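Local coordinates for Nrps/pks (Streptomyces albus, PDB 4OPE), which catalyses, as a ketosynthase domain of the "AT-less" type I polyketide synthase OzmH, decarboxylative condensation of an acyl chain with a malonyl-type extender in oxazolomycin biosynthesis, at the interface of chains A and B. Residues are numbered along the deposited sequence; one frame, centred on the assembly and turned at random. Chains: chain A/B, Nrps/pks.

Contact 1: the interface of chains A and B. Residues chain A 210, 213-214; chain B 140-141, 147-148.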
loop_
_atom_site.group_PDB
_atom_site.type_symbol
_atom_site.label_atom_id
_atom_site.label_comp_id
_atom_site.label_asym_id
_atom_site.label_seq_id
_atom_site.Cartn_x
_atom_site.Cartn_y
_atom_site.Cartn_z
ATOM N N LEU A 210 -18.889 3.625 -13.695
ATOM C CA LEU A 210 -18.369 2.251 -13.848
ATOM C C LEU A 210 -18.442 1.467 -12.561
ATOM O O LEU A 210 -18.858 0.318 -12.576
ATOM C CB LEU A 210 -16.935 2.319 -14.346
ATOM C CG LEU A 210 -16.100 1.153 -14.922
ATOM C CD1 LEU A 210 -15.598 0.213 -13.848
ATOM C CD2 LEU A 210 -16.876 0.396 -15.962
ATOM N N LEU A 213 -21.725 -0.131 -12.003
ATOM C CA LEU A 213 -21.942 -1.335 -12.827
ATOM C C LEU A 213 -21.184 -2.558 -12.342
ATOM O O LEU A 213 -21.743 -3.632 -12.207
ATOM C CB LEU A 213 -21.632 -1.085 -14.301
ATOM C CG LEU A 213 -22.618 -0.091 -14.903
ATOM C CD1 LEU A 213 -22.153 0.221 -16.283
ATOM C CD2 LEU A 213 -24.041 -0.608 -14.964
ATOM N N GLN A 214 -19.909 -2.389 -12.081
ATOM C CA GLN A 214 -19.101 -3.443 -11.471
ATOM C C GLN A 214 -19.790 -3.990 -10.200
ATOM O O GLN A 214 -19.926 -5.191 -10.015
ATOM C CB GLN A 214 -17.748 -2.845 -11.121
ATOM C CG GLN A 214 -16.531 -3.629 -11.491
ATOM C CD GLN A 214 -15.257 -2.787 -11.415
ATOM O OE1 GLN A 214 -15.213 -1.680 -10.812
ATOM N NE2 GLN A 214 -14.191 -3.307 -12.038
ATOM N N ALA B 140 -18.807 -1.533 -21.212
ATOM C CA ALA B 140 -19.477 -1.777 -19.938
ATOM C C ALA B 140 -20.488 -0.683 -19.589
ATOM O O ALA B 140 -21.546 -0.977 -19.042
ATOM C CB ALA B 140 -18.458 -1.940 -18.820
ATOM N N LEU B 141 -20.146 0.565 -19.890
ATOM C CA LEU B 141 -21.078 1.688 -19.745
ATOM C C LEU B 141 -22.287 1.571 -20.692
ATOM O O LEU B 141 -23.393 2.027 -20.380
ATOM C CB LEU B 141 -20.371 3.021 -20.046
ATOM C CG LEU B 141 -19.322 3.560 -19.081
ATOM C CD1 LEU B 141 -18.896 4.969 -19.471
ATOM C CD2 LEU B 141 -19.847 3.555 -17.663
ATOM N N ALA B 147 -17.078 -4.934 -16.933
ATOM C CA ALA B 147 -15.872 -4.159 -16.653
ATOM C C ALA B 147 -14.701 -5.049 -16.351
ATOM O O ALA B 147 -14.876 -6.123 -15.786
ATOM C CB ALA B 147 -16.103 -3.237 -15.476
ATOM N N THR B 148 -13.516 -4.584 -16.736
ATOM C CA THR B 148 -12.263 -5.192 -16.341
ATOM C C THR B 148 -11.794 -4.597 -15.017
ATOM O O THR B 148 -12.139 -3.484 -14.669
ATOM C CB THR B 148 -11.184 -4.849 -17.344
ATOM O OG1 THR B 148 -11.270 -3.455 -17.650
ATOM C CG2 THR B 148 -11.396 -5.590 -18.601
#

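Contact 2: the interface of chains A and B. Residues chain A 157, 160, 165, 167, 169; chain B 272, 425, 427.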
loop_
_atom_site.group_PDB
_atom_site.type_symbol
_atom_site.label_atom_id
_atom_site.label_comp_id
_atom_site.label_asym_id
_atom_site.label_seq_id
_atom_site.Cartn_x
_atom_site.Cartn_y
_atom_site.Cartn_z
ATOM N N ASN A 157 2.687 10.641 -1.796
ATOM C CA ASN A 157 3.916 11.376 -2.145
ATOM C C ASN A 157 3.687 12.889 -2.224
ATOM O O ASN A 157 4.484 13.680 -1.751
ATOM C CB ASN A 157 4.433 10.917 -3.504
ATOM C CG ASN A 157 4.982 9.527 -3.502
ATOM O OD1 ASN A 157 5.181 8.969 -4.554
ATOM N ND2 ASN A 157 5.236 8.966 -2.350
ATOM N N SER A 160 3.583 14.062 1.189
ATOM C CA SER A 160 4.921 14.080 1.730
ATOM C C SER A 160 5.749 15.293 1.213
ATOM O O SER A 160 6.492 15.915 1.963
ATOM C CB SER A 160 5.631 12.747 1.469
ATOM O OG SER A 160 5.078 11.711 2.276
ATOM N N PHE A 165 7.317 15.942 4.608
ATOM C CA PHE A 165 7.349 14.756 5.446
ATOM C C PHE A 165 8.318 13.747 4.829
ATOM O O PHE A 165 8.067 13.193 3.746
ATOM C CB PHE A 165 5.937 14.155 5.588
ATOM C CG PHE A 165 4.963 15.009 6.356
ATOM C CD1 PHE A 165 5.400 15.960 7.266
ATOM C CD2 PHE A 165 3.597 14.841 6.172
ATOM C CE1 PHE A 165 4.502 16.737 7.957
ATOM C CE2 PHE A 165 2.697 15.588 6.868
ATOM C CZ PHE A 165 3.142 16.553 7.757
ATOM N N GLY A 167 9.623 10.962 6.242
ATOM C CA GLY A 167 9.461 9.575 6.616
ATOM C C GLY A 167 8.910 8.763 5.460
ATOM O O GLY A 167 8.773 9.252 4.326
ATOM N N SER A 169 6.595 7.117 2.863
ATOM C CA SER A 169 5.450 7.667 2.136
ATOM C C SER A 169 4.845 6.546 1.295
ATOM O O SER A 169 5.344 6.244 0.267
ATOM C CB SER A 169 5.863 8.884 1.234
ATOM O OG SER A 169 4.756 9.456 0.493
ATOM N N HIS B 272 11.304 9.356 2.365
ATOM C CA HIS B 272 10.834 10.155 1.231
ATOM C C HIS B 272 11.667 11.421 1.138
ATOM O O HIS B 272 12.266 11.862 2.127
ATOM C CB HIS B 272 9.335 10.501 1.416
ATOM C CG HIS B 272 8.728 11.252 0.270
ATOM N ND1 HIS B 272 8.801 12.612 0.159
ATOM C CD2 HIS B 272 8.010 10.839 -0.795
ATOM C CE1 HIS B 272 8.148 13.018 -0.915
ATOM N NE2 HIS B 272 7.670 11.958 -1.523
ATOM N N GLY B 425 8.038 9.652 -7.291
ATOM C CA GLY B 425 7.299 10.622 -6.482
ATOM C C GLY B 425 8.003 10.928 -5.180
ATOM O O GLY B 425 7.486 11.686 -4.359
ATOM N N SER B 427 9.545 8.395 -2.997
ATOM C CA SER B 427 9.633 7.348 -2.001
ATOM C C SER B 427 10.856 6.507 -2.240
ATOM O O SER B 427 11.000 5.892 -3.283
ATOM C CB SER B 427 8.383 6.455 -2.004
ATOM O OG SER B 427 7.283 7.087 -1.358
HETATM O O HOH W 1 7.255 7.648 -5.163
#

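Contact 1: the interface of chains A and B
B:Ala147 points its methyl group at A:Leu210 and A:Gln214, two residues one turn apart on helix 210-217 of a ketosynthase with the thiolase-type fold. Ketosynthases of this family generally work as homodimers, so the interface is probably the biological one. A:Gln214 can be followed outward. A:Gln214 CB stands back, 4.7 Å from B:Ala147 CB. A:Gln214 CG comes nearer and packs against B:Ala147 CB at 4.0 Å. Beyond CG the chain is extended (chi2 166°), which carries A:Gln214 CD past B:Ala147 CB at 4.2 Å and places the amide at the far end. There the amide is split in its contacts: A:Gln214 OE1 is turned back towards its own helix, 3.6 Å from A:Leu210 CD1, while NE2 reaches across to B:Thr148. A:Gln214 NE2 lies 3.3 Å from B:Thr148 O, a polar approach rather than an established hydrogen bond. With an alanine in place of A:Gln214, one flank of the B:Ala147 methyl is likely to lose its cover and the B:Thr148 carbonyl its nearby amide. A:Leu210 has CG opposite its backbone N (chi1 -166°), and both branches of its fork face chain B. A:Leu210 CD2 touches B:Ala147 CB at 3.7 Å and also packs against B:Ala140 CB, while CD1 meets the B:Ala147 methyl from the other prong. With 51 Å² hidden, B:Ala147 buries more surface than any other residue of the patch. Further along, A:Leu213 sends CD1 to the backbone of short helix 137-142, where A:Leu213 CD1 lies 3.9 Å from B:Leu141 CA.

Contact 2: the interface of chains A and B
B:Ser427 OG is gripped by two groups of chain A. It donates to the carbonyl A:Ser169 O at 2.7 Å, lying in the carbonyl plane on a lone pair (C=O...donor angle 139°), and accepts from the amide A:Asn157 ND2 at 3.0 Å, tilted from the amide plane. Through its second N-H, A:Asn157 ND2 donates to A:Ser169 OG at 2.9 Å, almost in plane, and this hydroxyl in turn donates to A:Ser160 OG. With both its hydrogens used, the A:Asn157 amide is fixed in its flip; A:Asn157 OD1 on its other side bonds water 1 at 2.5 Å, which B:Ser427 N also contacts. B:His272 reaches across the boundary, where a chi1 of -177° turns CG away from the backbone N and lays the ring against chain A. A:Ser160 CB sits over one face, 3.4 Å from the B:His272 ring centroid, as a CH-pi contact, and B:Ser427 OG lies in the ring plane at its edge. The imidazole B:His272 NE2 donates to B:Gly425 O within its own chain at 2.9 Å, which limits rotation of the ring and ties it to the loop before strand 427-434. In the fold, helix 152-163 and the start of strand 169-173 of chain A meet the end of strand 263-272 and the start of strand 427-434 of chain B; strand 169-173 leads directly towards the nucleophilic cysteine, so the dimer boundary lies close in sequence to the catalytic centre.

Contact 1 and contact 2 lie about 33 Å apart, measured between the centres of their C-alpha atoms, and share no residue or secondary-structure element. They differ in chemistry: contact 1 is chiefly methyl packing between helix 210-217 and the segment that includes helix 137-142, whereas contact 2 is a hydrogen-bonded network with a water link, between helix 152-163 with the start of strand 169-173 and the strand ends of the partner. Because the interface is two-fold symmetric, each recurs with the chains exchanged. The two subunits are thus held at well-separated places, which is likely to restrict rocking of one ketosynthase core against the other.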